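Local coordinates for RNA-binding protein RMD9, mitochondrial (Saccharomyces cerevisiae S288C, PDB 7A9X), which binds a dodecameric sequence element in the 3'-UTRs of yeast mitochondrial mRNAs and takes part in their processing or stability, at residues T286-I291 and D305-D310. Sequence-based numbering, arbitrary orientation.
Sequences THLSFI and DKIIND
I307 reaches from helix 297-308 toward H287, L288 and I291 on helix 281-292, and its side chain is the one to follow. The bond to CB heads toward the other helix; CG1 lies anti to the carbonyl carbon (chi1 -58°), and I307 CG1 is 3.6 Å from H287 NE2, oblique to the imidazole. The next torsion is extended; the two side chains pass each other in opposite directions, and I307 CD1 still lies 4.0 Å from both H287 NE2 and H287 CD2. At the tip, I307 CD1 meets I291 CD1 at 3.6 Å and L288 CD2 at 4.0 Å, the leucine crossing at about a right angle. H287 CG is anti to the backbone N (chi1 -170°), and the ring beyond it meets helix 297-308. H287 CE1 lies 3.8 Å from K306 CB, which sits at the ring edge near the plane, while the extended lysine chain leads away. No hydrogen bond joins the two segments, yet both ring nitrogens are bonded nearby, ND1 to Y314 OH and NE2 to F303 O, and this would fix the ring's rotation. This buried packing of aliphatic side chains and one imidazole between two successive helices is that of a helical hairpin, consistent with the assignment of both segments to pentatricopeptide repeat PPR4.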
ATOM      1  N   THR A 286      11.186   5.485 -15.438  1.00 62.78           N
ATOM      2  CA  THR A 286      11.101   4.799 -16.722  1.00 71.57           C
ATOM      3  C   THR A 286      11.657   3.385 -16.630  1.00 67.49           C
ATOM      4  O   THR A 286      11.022   2.434 -17.101  1.00 62.23           O
ATOM      5  CB  THR A 286      11.827   5.600 -17.804  1.00 77.01           C
ATOM      6  OG1 THR A 286      13.139   5.944 -17.345  1.00 82.87           O
ATOM      7  CG2 THR A 286      11.057   6.865 -18.126  1.00 76.46           C
ATOM      8  N   HIS A 287      12.832   3.224 -16.014  1.00 62.42           N
ATOM      9  CA  HIS A 287      13.413   1.894 -15.848  1.00 67.14           C
ATOM     10  C   HIS A 287      12.437   0.957 -15.147  1.00 65.50           C
ATOM     11  O   HIS A 287      12.173  -0.153 -15.624  1.00 62.09           O
ATOM     12  CB  HIS A 287      14.728   1.989 -15.073  1.00 63.28           C
ATOM     13  CG  HIS A 287      15.520   0.718 -15.054  1.00 68.28           C
ATOM     14  ND1 HIS A 287      16.849   0.668 -15.414  1.00 71.22           N
ATOM     15  CD2 HIS A 287      15.178  -0.545 -14.702  1.00 66.60           C
ATOM     16  CE1 HIS A 287      17.290  -0.572 -15.296  1.00 71.45           C
ATOM     17  NE2 HIS A 287      16.295  -1.328 -14.866  1.00 72.00           N
ATOM     18  N   LEU A 288      11.877   1.396 -14.016  1.00 60.24           N
ATOM     19  CA  LEU A 288      10.897   0.574 -13.313  1.00 65.34           C
ATOM     20  C   LEU A 288       9.657   0.328 -14.163  1.00 66.78           C
ATOM     21  O   LEU A 288       9.023  -0.726 -14.042  1.00 69.92           O
ATOM     22  CB  LEU A 288      10.508   1.228 -11.987  1.00 58.09           C
ATOM     23  CG  LEU A 288      11.602   1.312 -10.922  1.00 70.43           C
ATOM     24  CD1 LEU A 288      11.089   2.038  -9.687  1.00 73.00           C
ATOM     25  CD2 LEU A 288      12.110  -0.074 -10.559  1.00 58.53           C
ATOM     26  N   SER A 289       9.295   1.280 -15.027  1.00 65.79           N
ATOM     27  CA  SER A 289       8.156   1.073 -15.913  1.00 69.87           C
ATOM     28  C   SER A 289       8.408  -0.079 -16.882  1.00 69.42           C
ATOM     29  O   SER A 289       7.491  -0.853 -17.185  1.00 62.23           O
ATOM     30  CB  SER A 289       7.839   2.362 -16.671  1.00 72.63           C
ATOM     31  OG  SER A 289       6.663   2.217 -17.449  1.00 85.06           O
ATOM     32  N   PHE A 290       9.646  -0.219 -17.370  1.00 62.40           N
ATOM     33  CA  PHE A 290       9.964  -1.353 -18.235  1.00 72.44           C
ATOM     34  C   PHE A 290       9.799  -2.678 -17.505  1.00 73.78           C
ATOM     35  O   PHE A 290       9.486  -3.698 -18.129  1.00 75.83           O
ATOM     36  CB  PHE A 290      11.392  -1.239 -18.776  1.00 72.11           C
ATOM     37  CG  PHE A 290      11.533  -0.304 -19.941  1.00 75.56           C
ATOM     38  CD1 PHE A 290      11.112  -0.682 -21.208  1.00 78.11           C
ATOM     39  CD2 PHE A 290      12.108   0.945 -19.776  1.00 73.32           C
ATOM     40  CE1 PHE A 290      11.249   0.176 -22.287  1.00 74.75           C
ATOM     41  CE2 PHE A 290      12.247   1.808 -20.850  1.00 75.68           C
ATOM     42  CZ  PHE A 290      11.818   1.423 -22.107  1.00 73.93           C
ATOM     43  N   ILE A 291      10.001  -2.682 -16.189  1.00 64.95           N
ATOM     44  CA  ILE A 291       9.930  -3.920 -15.422  1.00 67.80           C
ATOM     45  C   ILE A 291       8.485  -4.284 -15.116  1.00 72.20           C
ATOM     46  O   ILE A 291       8.059  -5.425 -15.329  1.00 75.59           O
ATOM     47  CB  ILE A 291      10.762  -3.789 -14.134  1.00 69.41           C
ATOM     48  CG1 ILE A 291      12.231  -3.551 -14.478  1.00 66.84           C
ATOM     49  CG2 ILE A 291      10.593  -5.020 -13.253  1.00 69.05           C
ATOM     50  CD1 ILE A 291      13.109  -3.373 -13.264  1.00 64.14           C
ATOM     51  N   ASP A 305      17.120  -7.598 -14.417  1.00 77.75           N
ATOM     52  CA  ASP A 305      18.487  -8.046 -14.178  1.00 79.68           C
ATOM     53  C   ASP A 305      19.455  -6.874 -14.110  1.00 76.32           C
ATOM     54  O   ASP A 305      20.466  -6.947 -13.402  1.00 72.32           O
ATOM     55  CB  ASP A 305      18.922  -9.027 -15.268  1.00 87.47           C
ATOM     56  CG  ASP A 305      18.062 -10.277 -15.308  1.00 92.65           C
ATOM     57  OD1 ASP A 305      17.575 -10.703 -14.239  1.00 94.10           O
ATOM     58  OD2 ASP A 305      17.875 -10.835 -16.410  1.00 98.67           O
ATOM     59  N   LYS A 306      19.167  -5.790 -14.836  1.00 76.46           N
ATOM     60  CA  LYS A 306      20.024  -4.612 -14.786  1.00 77.80           C
ATOM     61  C   LYS A 306      20.071  -3.997 -13.394  1.00 75.47           C
ATOM     62  O   LYS A 306      21.076  -3.374 -13.036  1.00 79.51           O
ATOM     63  CB  LYS A 306      19.555  -3.581 -15.816  1.00 75.07           C
ATOM     64  CG  LYS A 306      19.765  -4.028 -17.254  1.00 73.46           C
ATOM     65  CD  LYS A 306      19.346  -2.967 -18.257  1.00 78.05           C
ATOM     66  CE  LYS A 306      19.710  -3.392 -19.673  1.00 90.33           C
ATOM     67  NZ  LYS A 306      19.379  -2.347 -20.679  1.00 99.22           N
ATOM     68  N   ILE A 307      19.014  -4.166 -12.599  1.00 71.41           N
ATOM     69  CA  ILE A 307      19.060  -3.742 -11.205  1.00 72.45           C
ATOM     70  C   ILE A 307      19.783  -4.778 -10.354  1.00 81.42           C
ATOM     71  O   ILE A 307      20.607  -4.430  -9.500  1.00 86.87           O
ATOM     72  CB  ILE A 307      17.638  -3.474 -10.682  1.00 69.05           C
ATOM     73  CG1 ILE A 307      16.948  -2.408 -11.535  1.00 65.32           C
ATOM     74  CG2 ILE A 307      17.676  -3.048  -9.222  1.00 64.19           C
ATOM     75  CD1 ILE A 307      15.569  -2.037 -11.041  1.00 62.26           C
ATOM     76  N   ILE A 308      19.492  -6.063 -10.578  1.00 79.01           N
ATOM     77  CA  ILE A 308      20.103  -7.126  -9.783  1.00 74.97           C
ATOM     78  C   ILE A 308      21.613  -7.145  -9.982  1.00 77.14           C
ATOM     79  O   ILE A 308      22.380  -7.276  -9.020  1.00 80.56           O
ATOM     80  CB  ILE A 308      19.468  -8.485 -10.133  1.00 80.16           C
ATOM     81  CG1 ILE A 308      17.959  -8.465  -9.861  1.00 77.73           C
ATOM     82  CG2 ILE A 308      20.148  -9.611  -9.365  1.00 78.90           C
ATOM     83  CD1 ILE A 308      17.586  -8.278  -8.403  1.00 71.36           C
ATOM     84  N   ASN A 309      22.064  -7.011 -11.227  1.00 79.77           N
ATOM     85  CA  ASN A 309      23.487  -7.040 -11.543  1.00 87.55           C
ATOM     86  C   ASN A 309      24.164  -5.683 -11.396  1.00 92.93           C
ATOM     87  O   ASN A 309      25.364  -5.578 -11.668  1.00 96.16           O
ATOM     88  CB  ASN A 309      23.703  -7.567 -12.964  1.00 93.28           C
ATOM     89  CG  ASN A 309      23.172  -8.976 -13.150  1.00 98.14           C
ATOM     90  OD1 ASN A 309      23.106  -9.755 -12.199  1.00 99.29           O
ATOM     91  ND2 ASN A 309      22.792  -9.309 -14.378  1.00 99.95           N
ATOM     92  N   ASP A 310      23.427  -4.649 -10.984  1.00 96.44           N
ATOM     93  CA  ASP A 310      23.989  -3.317 -10.744  1.00100.19           C
ATOM     94  C   ASP A 310      24.671  -2.775 -12.002  1.00 92.71           C
ATOM     95  O   ASP A 310      25.785  -2.248 -11.959  1.00 90.47           O
ATOM     96  CB  ASP A 310      24.952  -3.341  -9.554  1.00110.01           C
ATOM     97  CG  ASP A 310      25.043  -2.006  -8.846  1.00118.17           C
ATOM     98  OD1 ASP A 310      24.238  -1.108  -9.163  1.00118.36           O
ATOM     99  OD2 ASP A 310      25.925  -1.854  -7.973  1.00123.20           O
TER